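Long-range contacts in cell wall surface anchor family protein (Streptococcus agalactiae serogroup V, PDB 3PF2), which forms the shaft of the group B streptococcal type 1 pilus as its major subunit, present here as a calcium-binding 35-kDa C-terminal fragment: residues A[293-297]-A[306-310]; A[195-200]-A[275-279]; A[59-65]-A[78-83]. One frame throughout, in Å; residues are numbered along the deposited sequence. Where two conformers were deposited one is given.

From the N terminus the chain closes contact 3 first: segment 78-83 comes back against strand 57-67, so that two beta layers of the Cna-B-like domain are joined face to face. Contacts 2 and 1 follow in the prealbumin-like domain. Contact 2 spans 74 residues and brings the chain just before strand 201-206 against the turn after strand 266-274. Contact 1 then closes a smaller loop, 298-305, within the connection between strands 286-290 and 312-316. The three are in series, with neither nesting nor crossing. Centres of contacts 1 and 2 are about 24 Å apart, and contact 3 lies across the chain's centre from both, its centre about 50 Å from that of contact 2.

Contact 1 (A[293-297]-A[306-310]); sequences TSYNT and SADAT
D308 reaches across to T297 and holds it with both carboxylate oxygens. The backbone N of T297 donates to D308 OD1 at 3.0 Å in a nearly straight bond (163° at the hydrogen), while T297 OG1 donates to D308 OD2 at 2.6 Å. Each donor comes in on the syn side of its oxygen, the hydroxyl closer to the carboxylate plane than the N-H, which is tilted 32° out of it. The T297 hydroxyl sits between its own backbone N and carbonyl carbon (chi1 60°), and this brings OG1 round to where the N-H also points. The two side chains cross at about a right angle, leaving T297 CG2 3.2 Å from D308 OD2.

Next to this pair, A309 N bonds to Y295 O at 3.0 Å. The A309 methyl presses on the backbone bend of 293-295, with its CB 3.4 Å from T293 O. A307 CB meets the Y295 ring obliquely, 3.5 Å from CE2.

In the second shell, one of the two deposited conformers of S306 places OG 2.7 Å from D308 OD1, giving that oxygen a second donor on the face opposite T297 N; this bond is only as sure as that conformer. The far end of Y295 is held by a hydrogen bond from its OH to E249 and more weakly by K251. S294 OG turns away to G183 O, and A309 O accepts from R185, so both halves of the loop are tied to strand 178-190.

The contact thus has two kinds of chemistry: methyl groups against backbone and ring, and an exposed carboxylate bonded at both oxygens. Such donors would probably stabilise D308 as an anion and fix the rotation of its carboxylate, closing the loop through T297.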
# COMPACT_ATOMS: atom_id res chain seq x y z
N THR A 293 14.75 -1.60 -8.32
CA THR A 293 15.41 -2.68 -9.06
C THR A 293 16.35 -3.55 -8.22
O THR A 293 17.21 -4.25 -8.76
CB THR A 293 16.19 -2.12 -10.29
OG1 THR A 293 17.18 -1.17 -9.85
CG2 THR A 293 15.24 -1.45 -11.28
N SER A 294 16.17 -3.53 -6.90
CA SER A 294 17.06 -4.29 -6.01
C SER A 294 16.62 -5.74 -5.81
O SER A 294 17.30 -6.51 -5.13
CB SER A 294 17.23 -3.56 -4.66
OG SER A 294 15.98 -3.27 -4.06
N TYR A 295 15.49 -6.12 -6.41
CA TYR A 295 15.01 -7.50 -6.29
C TYR A 295 14.72 -8.06 -7.69
O TYR A 295 15.23 -9.11 -8.06
CB TYR A 295 13.77 -7.63 -5.38
CG TYR A 295 13.48 -9.09 -5.05
CD1 TYR A 295 14.11 -9.72 -3.98
CD2 TYR A 295 12.59 -9.83 -5.82
CE1 TYR A 295 13.86 -11.06 -3.68
CE2 TYR A 295 12.32 -11.16 -5.53
CZ TYR A 295 12.97 -11.77 -4.47
OH TYR A 295 12.73 -13.09 -4.17
N ASN A 296 13.90 -7.34 -8.43
CA ASN A 296 13.63 -7.59 -9.85
C ASN A 296 14.32 -6.56 -10.71
O ASN A 296 14.27 -5.37 -10.40
CB ASN A 296 12.12 -7.50 -10.09
CG ASN A 296 11.33 -8.47 -9.23
OD1 ASN A 296 10.35 -8.09 -8.57
ND2 ASN A 296 11.74 -9.73 -9.24
N THR A 297 14.91 -6.98 -11.82
CA THR A 297 15.60 -6.02 -12.69
C THR A 297 14.60 -5.19 -13.48
O THR A 297 14.85 -4.02 -13.76
CB THR A 297 16.56 -6.72 -13.68
OG1 THR A 297 15.80 -7.62 -14.51
CG2 THR A 297 17.65 -7.49 -12.93
N SER A 306 10.71 -12.02 -10.44
CA SER A 306 11.73 -12.81 -11.14
C SER A 306 12.94 -13.10 -10.26
O SER A 306 13.69 -14.03 -10.53
CB SER A 306 12.16 -12.13 -12.45
OG SER A 306 12.50 -10.77 -12.25
N ALA A 307 13.11 -12.30 -9.20
CA ALA A 307 14.24 -12.47 -8.26
C ALA A 307 15.59 -12.56 -8.97
O ALA A 307 16.43 -13.43 -8.65
CB ALA A 307 14.00 -13.67 -7.34
N ASP A 308 15.81 -11.66 -9.92
CA ASP A 308 16.98 -11.72 -10.78
C ASP A 308 17.98 -10.58 -10.57
O ASP A 308 19.02 -10.55 -11.24
CB ASP A 308 16.56 -11.80 -12.26
CG ASP A 308 15.89 -10.54 -12.76
OD1 ASP A 308 15.09 -9.93 -12.00
OD2 ASP A 308 16.15 -10.17 -13.93
N ALA A 309 17.70 -9.65 -9.66
CA ALA A 309 18.67 -8.57 -9.43
C ALA A 309 19.92 -9.16 -8.82
O ALA A 309 19.86 -10.14 -8.09
CB ALA A 309 18.10 -7.48 -8.52
N THR A 310 21.06 -8.54 -9.12
CA THR A 310 22.34 -9.00 -8.59
C THR A 310 22.34 -8.85 -7.08
O THR A 310 22.04 -7.77 -6.57
CB THR A 310 23.48 -8.21 -9.21
OG1 THR A 310 23.43 -8.40 -10.63
CG2 THR A 310 24.83 -8.70 -8.69
O HOH W 1 19.79 -7.43 -4.79
O HOH W 2 12.57 -8.54 -13.60

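Contact 2 (A[195-200]-A[275-279]); sequences QTLGGA and APEGY
A200 and A275 bring the two backbones together, CA to CA 4.6 Å, and from there they diverge, 275-279 folding into a type II turn from P276 to Y279 with G278 at its third position. The turn is closed by Y279 N to P276 O at 3.0 Å.

L197 fills the gap between the diverging chains. Its CB touches P276 CG at 3.6 Å, and its CD1 lies over one face of the Y279 ring, 3.7 Å from the centroid and 15° off the normal, a CH-pi contact displaced toward the hydroxyl end. CD2 lies outside the rim on the same side, close to CE2 and OH. CG anti to the carbonyl carbon (chi1 -59°) carries both methyls toward the ring; leucine and tyrosine approach from opposite directions. From another side A200 CB reaches P276, 3.8 Å from its CD.

No direct hydrogen bond joins the segments; water does so instead. One molecule donates to G198 O at 2.7 Å and accepts from E277 N, and another donates to both G199 O and A275 O. S242 OG bonds to L197 O and A200 N, and N316 touches L197, P276 and Y279.

The contact joins the loop leading into strand 201-206 with the turn leaving strand 266-274, at one end of that antiparallel pair, consistent with the Ig-like (IgG-rev, CNA-B type) fold reported for this pilin.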
# COMPACT_ATOMS: atom_id res chain seq x y z
N GLN A 195 34.28 -18.76 -2.32
CA GLN A 195 33.26 -19.70 -1.90
C GLN A 195 32.09 -19.05 -1.19
O GLN A 195 32.24 -17.99 -0.58
CB GLN A 195 33.84 -20.80 -1.01
CG GLN A 195 34.43 -20.31 0.28
CD GLN A 195 35.29 -21.35 0.96
OE1 GLN A 195 34.84 -22.48 1.20
NE2 GLN A 195 36.52 -20.99 1.27
N THR A 196 30.94 -19.70 -1.28
CA THR A 196 29.75 -19.26 -0.58
C THR A 196 29.73 -19.90 0.80
O THR A 196 30.32 -20.97 1.00
CB THR A 196 28.48 -19.63 -1.36
OG1 THR A 196 28.48 -21.04 -1.61
CG2 THR A 196 28.43 -18.88 -2.70
N LEU A 197 29.10 -19.23 1.75
CA LEU A 197 29.13 -19.67 3.14
C LEU A 197 27.74 -19.68 3.73
O LEU A 197 27.02 -18.68 3.66
CB LEU A 197 30.05 -18.77 3.98
CG LEU A 197 31.53 -18.64 3.58
CD1 LEU A 197 32.20 -17.54 4.40
CD2 LEU A 197 32.27 -19.98 3.77
N GLY A 198 27.37 -20.80 4.33
CA GLY A 198 26.08 -20.90 5.02
C GLY A 198 26.21 -20.62 6.50
O GLY A 198 27.30 -20.72 7.08
N GLY A 199 25.08 -20.29 7.13
CA GLY A 199 25.02 -20.17 8.59
C GLY A 199 25.34 -18.83 9.21
O GLY A 199 25.33 -18.70 10.42
N ALA A 200 25.66 -17.82 8.39
CA ALA A 200 25.82 -16.47 8.92
C ALA A 200 24.44 -15.99 9.32
O ALA A 200 23.46 -16.28 8.63
CB ALA A 200 26.45 -15.53 7.89
N ALA A 275 28.81 -15.71 12.62
CA ALA A 275 29.60 -15.92 11.40
C ALA A 275 29.53 -17.39 11.00
O ALA A 275 29.24 -18.24 11.84
CB ALA A 275 31.05 -15.48 11.61
N PRO A 276 29.80 -17.69 9.71
CA PRO A 276 29.89 -19.09 9.30
C PRO A 276 31.00 -19.78 10.08
O PRO A 276 31.95 -19.13 10.50
CB PRO A 276 30.29 -18.99 7.83
CG PRO A 276 29.74 -17.66 7.39
CD PRO A 276 30.00 -16.78 8.57
N GLU A 277 30.87 -21.08 10.28
CA GLU A 277 31.90 -21.84 10.99
C GLU A 277 33.30 -21.50 10.48
O GLU A 277 33.56 -21.54 9.28
CB GLU A 277 31.66 -23.33 10.82
CG GLU A 277 32.59 -24.19 11.64
CD GLU A 277 31.98 -24.56 12.97
OE1 GLU A 277 31.59 -25.73 13.13
OE2 GLU A 277 31.88 -23.67 13.84
N GLY A 278 34.19 -21.16 11.41
CA GLY A 278 35.58 -20.86 11.09
C GLY A 278 35.87 -19.41 10.74
O GLY A 278 37.00 -19.08 10.39
N TYR A 279 34.85 -18.55 10.82
CA TYR A 279 34.99 -17.14 10.46
C TYR A 279 34.66 -16.24 11.63
O TYR A 279 34.01 -16.68 12.58
CB TYR A 279 34.08 -16.78 9.27
CG TYR A 279 34.54 -17.41 7.99
CD1 TYR A 279 35.28 -16.69 7.05
CD2 TYR A 279 34.25 -18.75 7.72
CE1 TYR A 279 35.71 -17.30 5.86
CE2 TYR A 279 34.68 -19.36 6.56
CZ TYR A 279 35.41 -18.64 5.64
OH TYR A 279 35.81 -19.27 4.50
O HOH W 3 35.11 -22.19 4.46
O HOH W 4 28.65 -22.26 8.88
O HOH W 5 27.07 -20.48 11.71

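Contact 3 (A[59-65]-A[78-83]); sequences YKSVGKI and YTIDEP
P83 rests its CD and CG on one face of the Y59 ring where the two sheets of an Ig-like beta sandwich face each other in the Cna-B-like domain. Strand 57-67 belongs to one sheet and strand 78-81 is an outermost strand of the other; the segments' end-to-end directions are 169° apart, close to antiparallel. No direct hydrogen bond joins them; side chains and two waters span the gap.

Following Y59 outward, its CB touches P83 CG at 3.6 Å. CG stands anti to the backbone N (chi1 164°), which swings the ring over the proline: Y59 CD2 lies 3.5 Å from P83 CD, and P83 CD is 3.6 Å from the centroid of the Y59 ring and 14° off its normal, a CH-pi contact over the centre. S61 N lies over the opposite face, and V62 CG2 is at the edge. Farther out CE2 nears E82 CG, and OH comes within 3.6 Å of E82 CG, with I80 CG2 a little beyond. A classic beta bulge, K60 and S61 opposite A137, follows this tyrosine.

In the middle V62 and I80 meet tip to tip, V62 CB to I80 CD1 3.8 Å. At the other end I65 CD1 sits over one face of the Y78 ring, 3.6 Å from its centroid, in a second CH-pi contact. L91 of strand 90-95 packs on Y59, I80 and P83.

Two waters flank the Y78 hydroxyl at the ring edge: Y78 OH is 2.6 Å from the water that donates to G63 O. The other water, 2.5 Å from Y78 OH, accepts from I65 N.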
# COMPACT_ATOMS: atom_id res chain seq x y z
N TYR A 59 -7.53 -5.45 1.82
CA TYR A 59 -8.47 -4.56 2.48
C TYR A 59 -8.55 -4.85 3.99
O TYR A 59 -8.58 -6.02 4.41
CB TYR A 59 -9.86 -4.73 1.85
CG TYR A 59 -11.02 -4.16 2.65
CD1 TYR A 59 -11.47 -2.86 2.45
CD2 TYR A 59 -11.68 -4.95 3.60
CE1 TYR A 59 -12.54 -2.34 3.18
CE2 TYR A 59 -12.74 -4.45 4.34
CZ TYR A 59 -13.17 -3.15 4.12
OH TYR A 59 -14.22 -2.64 4.84
N LYS A 60 -8.58 -3.79 4.79
CA LYS A 60 -8.68 -3.92 6.25
C LYS A 60 -10.01 -3.43 6.79
O LYS A 60 -10.68 -4.14 7.53
CB LYS A 60 -7.53 -3.21 6.98
CG LYS A 60 -6.18 -3.88 6.82
CD LYS A 60 -6.18 -5.30 7.38
CE LYS A 60 -4.97 -6.08 6.86
NZ LYS A 60 -4.88 -7.43 7.51
N SER A 61 -10.37 -2.20 6.44
CA SER A 61 -11.60 -1.59 6.94
C SER A 61 -11.89 -0.30 6.21
O SER A 61 -11.01 0.23 5.51
CB SER A 61 -11.46 -1.26 8.44
OG SER A 61 -10.31 -0.46 8.67
N VAL A 62 -13.11 0.20 6.36
CA VAL A 62 -13.46 1.55 5.93
C VAL A 62 -13.48 2.44 7.17
O VAL A 62 -14.00 2.04 8.22
CB VAL A 62 -14.82 1.60 5.20
CG1 VAL A 62 -15.19 3.03 4.82
CG2 VAL A 62 -14.83 0.67 3.95
N GLY A 63 -12.92 3.64 7.03
CA GLY A 63 -12.79 4.59 8.14
C GLY A 63 -13.97 5.53 8.26
O GLY A 63 -15.10 5.17 7.91
N LYS A 64 -13.71 6.74 8.73
CA LYS A 64 -14.77 7.70 8.98
C LYS A 64 -15.08 8.48 7.70
O LYS A 64 -14.24 9.24 7.21
CB LYS A 64 -14.37 8.63 10.12
CG LYS A 64 -15.55 9.23 10.85
CD LYS A 64 -15.14 9.89 12.18
CE LYS A 64 -14.39 11.19 11.96
NZ LYS A 64 -14.16 11.93 13.24
N ILE A 65 -16.29 8.30 7.17
CA ILE A 65 -16.71 8.98 5.93
C ILE A 65 -17.17 10.40 6.23
O ILE A 65 -18.02 10.61 7.10
CB ILE A 65 -17.79 8.16 5.17
CG1 ILE A 65 -17.22 6.79 4.79
CG2 ILE A 65 -18.30 8.92 3.93
CD1 ILE A 65 -18.12 5.93 3.93
N TYR A 78 -25.24 4.85 4.80
CA TYR A 78 -24.58 3.99 3.81
C TYR A 78 -24.37 2.57 4.33
O TYR A 78 -24.40 2.34 5.54
CB TYR A 78 -23.23 4.60 3.39
CG TYR A 78 -22.16 4.63 4.49
CD1 TYR A 78 -21.36 3.51 4.72
CD2 TYR A 78 -21.95 5.76 5.27
CE1 TYR A 78 -20.39 3.51 5.70
CE2 TYR A 78 -20.95 5.78 6.27
CZ TYR A 78 -20.19 4.64 6.47
OH TYR A 78 -19.20 4.61 7.45
N THR A 79 -24.15 1.63 3.42
CA THR A 79 -23.79 0.26 3.77
C THR A 79 -22.51 -0.19 3.06
O THR A 79 -22.16 0.31 1.99
CB THR A 79 -24.92 -0.76 3.44
OG1 THR A 79 -25.02 -0.94 2.02
CG2 THR A 79 -26.26 -0.28 3.99
N ILE A 80 -21.84 -1.16 3.66
CA ILE A 80 -20.59 -1.68 3.14
C ILE A 80 -20.74 -3.16 2.77
O ILE A 80 -21.31 -3.95 3.54
CB ILE A 80 -19.48 -1.50 4.20
CG1 ILE A 80 -19.07 -0.02 4.28
CG2 ILE A 80 -18.28 -2.42 3.91
CD1 ILE A 80 -18.39 0.35 5.59
N ASP A 81 -20.23 -3.52 1.60
CA ASP A 81 -20.04 -4.91 1.21
C ASP A 81 -18.53 -5.13 1.09
O ASP A 81 -17.90 -4.58 0.18
CB ASP A 81 -20.76 -5.18 -0.12
CG ASP A 81 -20.76 -6.64 -0.51
OD1 ASP A 81 -20.94 -7.51 0.38
OD2 ASP A 81 -20.58 -6.93 -1.70
N GLU A 82 -17.95 -5.89 2.02
CA GLU A 82 -16.49 -6.02 2.08
C GLU A 82 -15.92 -6.96 1.02
O GLU A 82 -16.60 -7.88 0.58
CB GLU A 82 -16.06 -6.48 3.48
CG GLU A 82 -16.39 -5.50 4.58
CD GLU A 82 -16.65 -6.17 5.93
OE1 GLU A 82 -15.93 -7.13 6.28
OE2 GLU A 82 -17.57 -5.72 6.64
N PRO A 83 -14.65 -6.73 0.61
CA PRO A 83 -13.94 -7.60 -0.32
C PRO A 83 -13.82 -9.02 0.23
O PRO A 83 -13.53 -9.19 1.42
CB PRO A 83 -12.53 -6.98 -0.36
CG PRO A 83 -12.75 -5.57 -0.06
CD PRO A 83 -13.88 -5.52 0.93
O HOH W 6 -17.09 3.12 7.94
O HOH W 7 -18.41 6.70 8.62